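Local coordinates for putative cell adhesion protein (Bacteroides thetaiotaomicron, PDB 4DGU), which is probably a fimbrillin-like component of a distinct type of bacterial pilus, with a role in cell adhesion, and binds zinc ions, at residues T12-S17 / I46-S51; R37-T42 / F125-V130; N68-A73 / V77-H82; A146-S151 / V228-K233. All coordinates share one frame; numbering follows the deposited sequence. Where two conformers were deposited one is given.

Contact 1 (T12-S17 / I46-S51); sequences TNFSIS and ISMAAS
Met48, built as selenomethionine, spans the gap between two strands by touching Ile16 and Phe14 together. The strands are too far apart for backbone bonding: the nearest alpha carbons, those of Ile16 and Met48, lie 10.4 Å apart, a spacing in keeping with side chains packed between layers. Met48 bridges it by running out extended, with CG anti to the backbone N and SE continuing the extended line, before a turn at chi3 (65°) swings the terminal methyl aside. Its SE meets Ile16 CD1 tip to tip at 3.5 Å, and this is the tight part of the contact. The methyl CE then lies 4.1 Å from Phe14 CE1, a more relaxed approach that is oblique to the ring. Within its own strand, Ile16 CD1 sits at the edge of that same ring, so the three groups form one apolar cluster.

The other side of strand 13-20 is quite different. Ser15 and Ser17 are partly exposed, and their hydroxyls are hydrogen-bonded to Asn120 and Ser122, respectively, of strand 120-135, which runs parallel to strand 13-20. Inward, Phe58 of strand 56-59 and Val121 of strand 120-135 extend the cluster into the core beside the large mixed sheet. With no hydrogen bond or charge across the two segments, cohesion between them probably rests on dispersion and the burial of apolar surface.

Contact 2 (R37-T42 / F125-V130); sequences RNSITT and FKRMTV
Ile40 meets Phe125 through a CH-pi contact, its terminal methyl placed almost exactly over the middle of the ring. CD1 stands 3.5 Å from the centroid of the Phe125 ring and only 4° off the ring normal, so all six ring carbons lie at nearly equal distances from it. The extended outer part of Ile40 (chi2 165°) carries the methyl out to the ring, and the two side chains approach from opposite directions. Without the ring, as with an alanine here, the terminal methyl of Ile40 is likely to lose the surface it rests on and to become freer to turn. The pairing joins the short helical turn at 36-39, with the loop after it, to strand 120-135, the long strand that takes part in the large mixed sheet of this fimbrillin-like fold; Leu108 of the adjacent strand packs against both side chains.

The polar approach is looser. Ser39 OG faces the edge of the Arg127 guanidinium, near its plane, but at 3.8 Å from NH2 the two are not bonded. Glu106 connects them instead, its carboxylate forming a salt bridge to Arg127 NE and a hydrogen bond to Ser39 OG. Tyr246 of the second subunit reaches the same strand, its hydroxyl hydrogen-bonded to Arg127 N.

Contact 3 (N68-A73 / V77-H82); sequences NEIGTA and VTFYAH
The two methyls of Val77 straddle a single methyl of Ile70 in an unusually even way, Ile70 CG2 lying 3.8 Å from Val77 CG1 and equally far from Val77 CG2. The two side chains cross at about a right angle. With CG1 of Ile70 set between its backbone N and carbonyl carbon (chi1 59°), the CG2 branch is the one turned to the valine. Beyond it, Ile70 CG2 comes within 4.2 Å of Phe79 CZ, obliquely to the ring.

Val77 is also met from a second direction, since Ala73 CB touches its CG2 at 3.8 Å. Its other methyl, CG1, besides meeting Ile70, lies over one face of the Phe79 ring on its own strand, offset toward the rim. If the fork were cut back to an alanine, Ala73 CB would probably lose its methyl partner, and Ile70 CG2 would keep only the looser approach to Phe79 among the two segments. Trp67 and Ala50 also pack on Val77, whereas the Glu69 carbonyl oxygen approaches the edge of the Phe79 ring only loosely.

No hydrogen bond joins the two segments; within the loop there are two successive turns. An inverse gamma turn is centred on Glu69, and it is followed by a beta turn in which Gly71 takes a positive phi (71°), a conformation that favours glycine. Closed by a weak bond from Ala73 N to Ile70 O, this is a type II' beta turn, in a connection that leads from strand 65-66 into strand 77-83 and folds back over the start of the latter.

Contact 4 (A146-S151 / V228-K233); sequences AKVELS and VRLSKK
Val228 opens the second segment by packing directly on Val148, the CG1 methyls of the two valines being 3.8 Å apart. With CG1 of Val228 opposite its backbone N (chi1 176°), that methyl is set against Val148 while CG2 is left for Leu150, whose CD2 lies 4.2 Å from it. The two valine side chains slide past each other in opposite directions instead of meeting head on. Arg229 comes next and does not touch 146-151; it forms a salt bridge with Asp240 of the second subunit. Leu230 returns to the contact, although more loosely, with CD1 at 4.5 Å from Val148 CG2. After it the strand ends, and at Ser231 the chain passes into a loop where a weak bond runs from Lys233 N to Ser231 OG. Lys233 then turns to the second subunit, its NZ hydrogen-bonded to the Gly197 carbonyl there.

Strands 147-151 and 228-230 belong to different sheets and pass 10.2 Å apart at an angle of 138°, consistent with facing layers of a beta sandwich. Val132 and Ile134 of strand 120-135 fill in the same core, and Ile239 of the second subunit covers Leu150 and Val228. Because only branched aliphatic groups meet between the two segments, no directional bond fixes their register, and the seam may tolerate small shifts of one strand over the other.

Contacts 1 and 3 lie together at one end of the molecule, their centres about 7 Å apart, where strands 45-50 and 77-83 pair: Ala49 O lies 2.8 Å from Tyr80 N, a probable hydrogen bond. Contact 2 continues that core toward the middle of the chain, Phe125 CZ touching Ala81 CB at 3.8 Å and Ile40 CG2 reaching Ile46 CG2 at the same distance. Contact 4 stands apart, its centre about 41 Å from that of contact 1, yet strand 120-135 links it to contact 2, and both meet the second subunit. A bound zinc ion lies about 11 Å from the side chain of Arg127 in contact 2, and one lies about 11 Å from that of Leu230 in contact 4.

Contact 1 (T12-S17 / I46-S51)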
# COMPACT_ATOMS: atom_id res chain seq x y z
N THR A 12 -19.98 -46.99 -3.36
CA THR A 12 -19.00 -47.87 -2.73
C THR A 12 -17.62 -47.20 -2.77
O THR A 12 -16.94 -47.12 -1.75
CB THR A 12 -19.02 -49.25 -3.40
OG1 THR A 12 -20.34 -49.78 -3.27
CG2 THR A 12 -18.02 -50.23 -2.76
N ASN A 13 -17.22 -46.72 -3.97
CA ASN A 13 -15.96 -46.02 -4.23
C ASN A 13 -16.22 -44.59 -4.69
O ASN A 13 -17.32 -44.27 -5.16
CB ASN A 13 -15.14 -46.76 -5.27
CG ASN A 13 -14.58 -48.10 -4.81
OD1 ASN A 13 -15.19 -48.84 -4.03
ND2 ASN A 13 -13.42 -48.46 -5.33
N PHE A 14 -15.21 -43.72 -4.55
CA PHE A 14 -15.30 -42.34 -4.99
C PHE A 14 -14.12 -41.97 -5.88
O PHE A 14 -13.00 -42.45 -5.67
CB PHE A 14 -15.39 -41.35 -3.81
CG PHE A 14 -14.21 -41.29 -2.86
CD1 PHE A 14 -13.16 -40.42 -3.09
CD2 PHE A 14 -14.19 -42.06 -1.70
CE1 PHE A 14 -12.10 -40.33 -2.18
CE2 PHE A 14 -13.13 -41.96 -0.80
CZ PHE A 14 -12.09 -41.11 -1.05
N SER A 15 -14.37 -41.07 -6.85
CA SER A 15 -13.33 -40.54 -7.71
C SER A 15 -12.89 -39.17 -7.15
O SER A 15 -13.60 -38.58 -6.32
CB SER A 15 -13.81 -40.43 -9.16
OG SER A 15 -14.85 -39.48 -9.29
N ILE A 16 -11.72 -38.70 -7.58
CA ILE A 16 -11.19 -37.42 -7.15
C ILE A 16 -11.13 -36.46 -8.35
O ILE A 16 -10.83 -36.88 -9.48
CB ILE A 16 -9.80 -37.64 -6.47
CG1 ILE A 16 -9.92 -38.34 -5.08
CG2 ILE A 16 -8.90 -36.38 -6.43
CD1 ILE A 16 -10.45 -37.54 -3.92
N SER A 17 -11.43 -35.18 -8.09
CA SER A 17 -11.32 -34.08 -9.05
C SER A 17 -10.42 -33.02 -8.43
O SER A 17 -10.49 -32.78 -7.22
CB SER A 17 -12.68 -33.55 -9.48
OG SER A 17 -13.23 -32.65 -8.53
N ILE A 46 -0.72 -38.28 -5.83
CA ILE A 46 -0.87 -37.45 -4.63
C ILE A 46 -0.89 -38.37 -3.40
O ILE A 46 -1.26 -39.54 -3.51
CB ILE A 46 -2.15 -36.55 -4.65
CG1 ILE A 46 -3.45 -37.39 -4.77
CG2 ILE A 46 -2.08 -35.43 -5.71
CD1 ILE A 46 -4.62 -36.78 -4.16
N SER A 47 -0.50 -37.82 -2.24
CA SER A 47 -0.60 -38.49 -0.95
C SER A 47 -1.90 -38.02 -0.35
O SER A 47 -2.05 -36.82 -0.10
CB SER A 47 0.57 -38.14 -0.03
OG SER A 47 1.78 -38.59 -0.60
N MSE A 48 -2.87 -38.91 -0.17
CA MSE A 48 -4.14 -38.51 0.37
C MSE A 48 -4.49 -39.29 1.65
O MSE A 48 -4.13 -40.45 1.77
CB MSE A 48 -5.22 -38.68 -0.68
CG MSE A 48 -6.53 -38.11 -0.26
SE MSE A 48 -7.86 -38.23 -1.61
CE MSE A 48 -8.02 -40.15 -1.75
N ALA A 49 -5.13 -38.63 2.62
CA ALA A 49 -5.56 -39.20 3.88
C ALA A 49 -6.88 -38.59 4.35
O ALA A 49 -7.20 -37.44 4.03
CB ALA A 49 -4.51 -38.99 4.96
N ALA A 50 -7.66 -39.39 5.08
CA ALA A 50 -8.83 -38.92 5.79
C ALA A 50 -8.31 -38.49 7.14
O ALA A 50 -7.30 -39.04 7.61
CB ALA A 50 -9.85 -40.03 5.93
N SER A 51 -8.97 -37.50 7.77
CA SER A 51 -8.55 -36.99 9.07
C SER A 51 -8.23 -38.13 10.07
O SER A 51 -8.96 -39.12 10.18
CB SER A 51 -9.60 -36.03 9.64
OG SER A 51 -9.65 -35.98 11.06

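Contact 2 (R37-T42 / F125-V130)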
# COMPACT_ATOMS: atom_id res chain seq x y z
N ARG A 37 -5.22 -28.08 -11.58
CA ARG A 37 -5.53 -29.10 -12.59
C ARG A 37 -4.45 -29.16 -13.70
O ARG A 37 -4.37 -30.16 -14.41
CB ARG A 37 -6.94 -28.86 -13.19
CG ARG A 37 -7.07 -27.63 -14.09
CD ARG A 37 -8.51 -27.37 -14.54
NE ARG A 37 -9.13 -26.27 -13.79
CZ ARG A 37 -9.06 -24.98 -14.13
NH1 ARG A 37 -8.40 -24.61 -15.22
NH2 ARG A 37 -9.64 -24.06 -13.38
N ASN A 38 -3.65 -28.08 -13.87
CA ASN A 38 -2.59 -28.03 -14.90
C ASN A 38 -1.30 -28.70 -14.37
O ASN A 38 -0.48 -29.13 -15.17
CB ASN A 38 -2.31 -26.59 -15.36
CG ASN A 38 -3.37 -26.00 -16.28
OD1 ASN A 38 -4.47 -26.54 -16.45
ND2 ASN A 38 -3.05 -24.88 -16.89
N SER A 39 -1.16 -28.83 -13.04
CA SER A 39 -0.04 -29.51 -12.36
C SER A 39 -0.40 -30.94 -12.05
O SER A 39 0.37 -31.86 -12.37
CB SER A 39 0.29 -28.79 -11.05
OG SER A 39 0.82 -27.51 -11.32
N ILE A 40 -1.57 -31.15 -11.44
CA ILE A 40 -2.05 -32.47 -11.06
C ILE A 40 -2.97 -32.98 -12.17
O ILE A 40 -4.20 -32.89 -12.10
CB ILE A 40 -2.69 -32.49 -9.65
CG1 ILE A 40 -1.96 -31.51 -8.70
CG2 ILE A 40 -2.71 -33.92 -9.12
CD1 ILE A 40 -2.70 -31.18 -7.44
N THR A 41 -2.34 -33.51 -13.22
CA THR A 41 -3.00 -34.06 -14.40
C THR A 41 -3.20 -35.58 -14.21
O THR A 41 -2.76 -36.15 -13.21
CB THR A 41 -2.18 -33.71 -15.66
OG1 THR A 41 -0.85 -34.22 -15.51
CG2 THR A 41 -2.16 -32.21 -15.95
N THR A 42 -3.89 -36.22 -15.18
CA THR A 42 -4.12 -37.66 -15.14
C THR A 42 -2.75 -38.36 -15.11
O THR A 42 -1.83 -37.98 -15.85
CB THR A 42 -5.02 -38.10 -16.32
OG1 THR A 42 -6.22 -37.33 -16.29
CG2 THR A 42 -5.37 -39.59 -16.27
N PHE A 125 -7.05 -27.44 -3.85
CA PHE A 125 -5.64 -27.23 -3.63
C PHE A 125 -5.21 -25.76 -3.50
O PHE A 125 -5.57 -24.89 -4.30
CB PHE A 125 -4.83 -27.88 -4.76
CG PHE A 125 -4.69 -29.37 -4.60
CD1 PHE A 125 -5.64 -30.24 -5.12
CD2 PHE A 125 -3.59 -29.91 -3.92
CE1 PHE A 125 -5.49 -31.63 -4.97
CE2 PHE A 125 -3.46 -31.29 -3.76
CZ PHE A 125 -4.41 -32.14 -4.28
N LYS A 126 -4.44 -25.50 -2.44
CA LYS A 126 -3.70 -24.28 -2.18
C LYS A 126 -2.26 -24.50 -2.69
O LYS A 126 -1.75 -25.61 -2.51
CB LYS A 126 -3.67 -23.99 -0.66
CG LYS A 126 -5.00 -23.68 0.00
CD LYS A 126 -4.83 -23.50 1.50
CE LYS A 126 -6.12 -23.16 2.22
NZ LYS A 126 -5.92 -23.23 3.70
N ARG A 127 -1.59 -23.48 -3.29
CA ARG A 127 -0.16 -23.57 -3.63
C ARG A 127 0.57 -23.01 -2.40
O ARG A 127 0.30 -21.86 -2.03
CB ARG A 127 0.19 -22.84 -4.94
CG ARG A 127 1.67 -22.98 -5.36
CD ARG A 127 1.92 -22.54 -6.79
NE ARG A 127 1.46 -23.53 -7.77
CZ ARG A 127 0.36 -23.42 -8.52
NH1 ARG A 127 -0.40 -22.34 -8.45
NH2 ARG A 127 0.02 -24.39 -9.36
N MSE A 128 1.40 -23.84 -1.72
CA MSE A 128 2.09 -23.50 -0.46
C MSE A 128 3.43 -22.82 -0.71
O MSE A 128 3.95 -22.14 0.18
CB MSE A 128 2.27 -24.74 0.44
CG MSE A 128 1.01 -25.62 0.56
SE MSE A 128 -0.61 -24.63 0.98
CE MSE A 128 -0.18 -23.93 2.81
N THR A 129 3.99 -23.02 -1.93
CA THR A 129 5.20 -22.37 -2.42
C THR A 129 4.78 -21.12 -3.24
O THR A 129 3.58 -20.91 -3.47
CB THR A 129 6.06 -23.34 -3.22
OG1 THR A 129 5.20 -23.97 -4.17
CG2 THR A 129 6.76 -24.38 -2.33
N VAL A 130 5.76 -20.29 -3.67
CA VAL A 130 5.50 -19.03 -4.36
C VAL A 130 6.09 -19.08 -5.80
O VAL A 130 7.31 -19.04 -5.92
CB VAL A 130 6.05 -17.81 -3.53
CG1 VAL A 130 5.79 -16.47 -4.23
CG2 VAL A 130 5.47 -17.79 -2.11

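Contact 3 (N68-A73 / V77-H82)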
# COMPACT_ATOMS: atom_id res chain seq x y z
N ASN A 68 -14.52 -47.01 2.90
CA ASN A 68 -14.19 -47.55 4.23
C ASN A 68 -12.99 -46.81 4.79
O ASN A 68 -12.94 -46.56 5.99
CB ASN A 68 -13.94 -49.06 4.25
CG ASN A 68 -13.48 -49.66 2.96
OD1 ASN A 68 -14.29 -50.00 2.10
ND2 ASN A 68 -12.17 -49.80 2.82
N GLU A 69 -12.03 -46.44 3.91
CA GLU A 69 -10.83 -45.68 4.24
C GLU A 69 -11.22 -44.25 4.59
O GLU A 69 -11.05 -43.34 3.77
CB GLU A 69 -9.83 -45.68 3.05
CG GLU A 69 -9.36 -47.05 2.58
CD GLU A 69 -8.65 -47.03 1.24
OE1 GLU A 69 -7.65 -46.29 1.10
OE2 GLU A 69 -9.10 -47.75 0.32
N ILE A 70 -11.82 -44.05 5.79
CA ILE A 70 -12.30 -42.73 6.27
C ILE A 70 -12.01 -42.54 7.77
O ILE A 70 -12.47 -41.56 8.35
CB ILE A 70 -13.81 -42.48 5.97
CG1 ILE A 70 -14.73 -43.55 6.63
CG2 ILE A 70 -14.07 -42.31 4.48
CD1 ILE A 70 -16.12 -43.17 6.73
N GLY A 71 -11.31 -43.48 8.37
CA GLY A 71 -11.02 -43.43 9.80
C GLY A 71 -12.26 -43.69 10.66
O GLY A 71 -12.99 -44.65 10.43
N THR A 72 -12.45 -42.82 11.68
CA THR A 72 -13.59 -42.93 12.62
C THR A 72 -14.59 -41.79 12.34
O THR A 72 -15.36 -41.42 13.22
CB THR A 72 -13.09 -42.94 14.07
OG1 THR A 72 -12.26 -41.80 14.30
CG2 THR A 72 -12.37 -44.24 14.44
N ALA A 73 -14.57 -41.24 11.11
CA ALA A 73 -15.49 -40.22 10.66
C ALA A 73 -16.87 -40.80 10.44
O ALA A 73 -17.01 -41.97 10.05
CB ALA A 73 -15.01 -39.60 9.36
N VAL A 77 -16.65 -36.42 6.04
CA VAL A 77 -15.24 -36.82 6.07
C VAL A 77 -14.40 -35.70 5.51
O VAL A 77 -14.70 -35.15 4.45
CB VAL A 77 -15.00 -38.14 5.26
CG1 VAL A 77 -13.58 -38.65 5.45
CG2 VAL A 77 -15.99 -39.22 5.66
N THR A 78 -13.30 -35.41 6.20
CA THR A 78 -12.34 -34.42 5.73
C THR A 78 -11.14 -35.17 5.17
O THR A 78 -10.58 -36.04 5.85
CB THR A 78 -11.98 -33.44 6.84
OG1 THR A 78 -13.18 -32.90 7.37
CG2 THR A 78 -11.09 -32.32 6.35
N PHE A 79 -10.75 -34.84 3.92
CA PHE A 79 -9.59 -35.39 3.25
C PHE A 79 -8.50 -34.33 3.15
O PHE A 79 -8.81 -33.14 3.13
CB PHE A 79 -9.96 -35.93 1.86
CG PHE A 79 -10.94 -37.06 1.88
CD1 PHE A 79 -10.51 -38.37 2.06
CD2 PHE A 79 -12.31 -36.83 1.73
CE1 PHE A 79 -11.42 -39.42 2.11
CE2 PHE A 79 -13.21 -37.87 1.76
CZ PHE A 79 -12.76 -39.17 1.95
N TYR A 80 -7.23 -34.76 3.14
CA TYR A 80 -6.02 -33.95 3.06
C TYR A 80 -5.12 -34.54 2.02
O TYR A 80 -4.99 -35.76 1.97
CB TYR A 80 -5.31 -33.91 4.42
CG TYR A 80 -6.15 -33.32 5.52
CD1 TYR A 80 -6.27 -31.94 5.68
CD2 TYR A 80 -6.86 -34.14 6.39
CE1 TYR A 80 -7.05 -31.40 6.69
CE2 TYR A 80 -7.64 -33.61 7.43
CZ TYR A 80 -7.73 -32.23 7.57
OH TYR A 80 -8.52 -31.68 8.55
N ALA A 81 -4.51 -33.71 1.17
CA ALA A 81 -3.66 -34.23 0.12
C ALA A 81 -2.44 -33.37 -0.14
O ALA A 81 -2.52 -32.14 -0.09
CB ALA A 81 -4.47 -34.37 -1.17
N HIS A 82 -1.31 -34.01 -0.44
CA HIS A 82 -0.04 -33.37 -0.81
C HIS A 82 0.31 -33.68 -2.25
O HIS A 82 0.15 -34.82 -2.69
CB HIS A 82 1.11 -33.83 0.11
CG HIS A 82 1.04 -33.31 1.50
ND1 HIS A 82 1.65 -32.11 1.87
CD2 HIS A 82 0.43 -33.84 2.59
CE1 HIS A 82 1.39 -31.96 3.16
NE2 HIS A 82 0.66 -32.97 3.64

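Contact 4 (A146-S151 / V228-K233)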
# COMPACT_ATOMS: atom_id res chain seq x y z
N ALA A 146 18.72 -13.56 -21.53
CA ALA A 146 19.27 -13.07 -20.27
C ALA A 146 19.03 -14.07 -19.14
O ALA A 146 17.99 -14.73 -19.10
CB ALA A 146 18.64 -11.74 -19.92
N LYS A 147 20.01 -14.20 -18.24
CA LYS A 147 19.94 -15.07 -17.07
C LYS A 147 19.39 -14.24 -15.90
O LYS A 147 19.92 -13.17 -15.62
CB LYS A 147 21.32 -15.70 -16.76
CG LYS A 147 21.33 -16.68 -15.58
CD LYS A 147 22.57 -17.59 -15.56
CE LYS A 147 23.77 -16.98 -14.86
NZ LYS A 147 24.92 -17.93 -14.83
N VAL A 148 18.31 -14.71 -15.26
CA VAL A 148 17.66 -14.05 -14.13
C VAL A 148 17.82 -14.96 -12.92
O VAL A 148 17.41 -16.13 -12.96
CB VAL A 148 16.16 -13.67 -14.38
CG1 VAL A 148 15.59 -12.85 -13.21
CG2 VAL A 148 15.97 -12.92 -15.70
N GLU A 149 18.41 -14.43 -11.84
CA GLU A 149 18.62 -15.16 -10.59
C GLU A 149 18.08 -14.38 -9.40
O GLU A 149 18.10 -13.15 -9.41
CB GLU A 149 20.11 -15.42 -10.38
CG GLU A 149 20.80 -16.26 -11.44
CD GLU A 149 22.29 -16.38 -11.20
OE1 GLU A 149 23.00 -15.36 -11.37
OE2 GLU A 149 22.75 -17.48 -10.82
N LEU A 150 17.65 -15.08 -8.36
CA LEU A 150 17.20 -14.49 -7.09
C LEU A 150 18.05 -15.03 -5.95
O LEU A 150 18.42 -16.20 -5.98
CB LEU A 150 15.72 -14.79 -6.80
CG LEU A 150 14.68 -14.27 -7.76
CD1 LEU A 150 13.30 -14.77 -7.35
CD2 LEU A 150 14.73 -12.72 -7.88
N SER A 151 18.34 -14.20 -4.96
CA SER A 151 19.10 -14.62 -3.78
C SER A 151 18.14 -14.60 -2.60
O SER A 151 17.83 -13.53 -2.05
CB SER A 151 20.34 -13.76 -3.56
OG SER A 151 20.96 -14.11 -2.33
N VAL A 228 9.16 -10.69 -11.69
CA VAL A 228 10.40 -10.03 -12.01
C VAL A 228 10.07 -9.28 -13.30
O VAL A 228 9.80 -9.91 -14.32
CB VAL A 228 11.61 -10.98 -12.10
CG1 VAL A 228 12.87 -10.25 -12.53
CG2 VAL A 228 11.83 -11.73 -10.79
N ARG A 229 9.95 -7.93 -13.20
CA ARG A 229 9.61 -7.04 -14.33
C ARG A 229 10.84 -6.25 -14.81
O ARG A 229 11.25 -5.27 -14.18
CB ARG A 229 8.45 -6.10 -13.97
CG ARG A 229 7.58 -5.74 -15.18
CD ARG A 229 6.14 -5.44 -14.79
NE ARG A 229 6.03 -4.49 -13.68
CZ ARG A 229 5.56 -4.79 -12.47
NH1 ARG A 229 5.11 -6.01 -12.21
NH2 ARG A 229 5.52 -3.86 -11.52
N LEU A 230 11.43 -6.72 -15.91
CA LEU A 230 12.63 -6.17 -16.53
C LEU A 230 12.31 -4.95 -17.36
O LEU A 230 11.34 -4.96 -18.11
CB LEU A 230 13.33 -7.24 -17.42
CG LEU A 230 13.45 -8.66 -16.88
CD1 LEU A 230 13.94 -9.61 -17.95
CD2 LEU A 230 14.31 -8.71 -15.66
N SER A 231 13.13 -3.89 -17.21
CA SER A 231 13.03 -2.64 -17.96
C SER A 231 14.23 -1.76 -17.70
O SER A 231 15.06 -2.06 -16.82
CB SER A 231 11.76 -1.86 -17.61
OG SER A 231 11.82 -1.31 -16.31
N LYS A 232 14.31 -0.63 -18.44
CA LYS A 232 15.37 0.35 -18.25
C LYS A 232 14.80 1.59 -17.52
O LYS A 232 15.54 2.54 -17.27
CB LYS A 232 16.01 0.72 -19.60
CG LYS A 232 16.62 -0.46 -20.37
CD LYS A 232 17.27 -0.01 -21.67
CE LYS A 232 17.95 -1.15 -22.39
NZ LYS A 232 18.76 -0.66 -23.55
N LYS A 233 13.50 1.53 -17.11
CA LYS A 233 12.73 2.61 -16.43
C LYS A 233 13.40 3.19 -15.18
O LYS A 233 13.17 4.34 -14.85
CB LYS A 233 11.36 2.08 -15.99
CG LYS A 233 10.27 2.03 -17.03
CD LYS A 233 9.01 1.43 -16.38
CE LYS A 233 7.87 1.13 -17.32
NZ LYS A 233 7.22 2.36 -17.83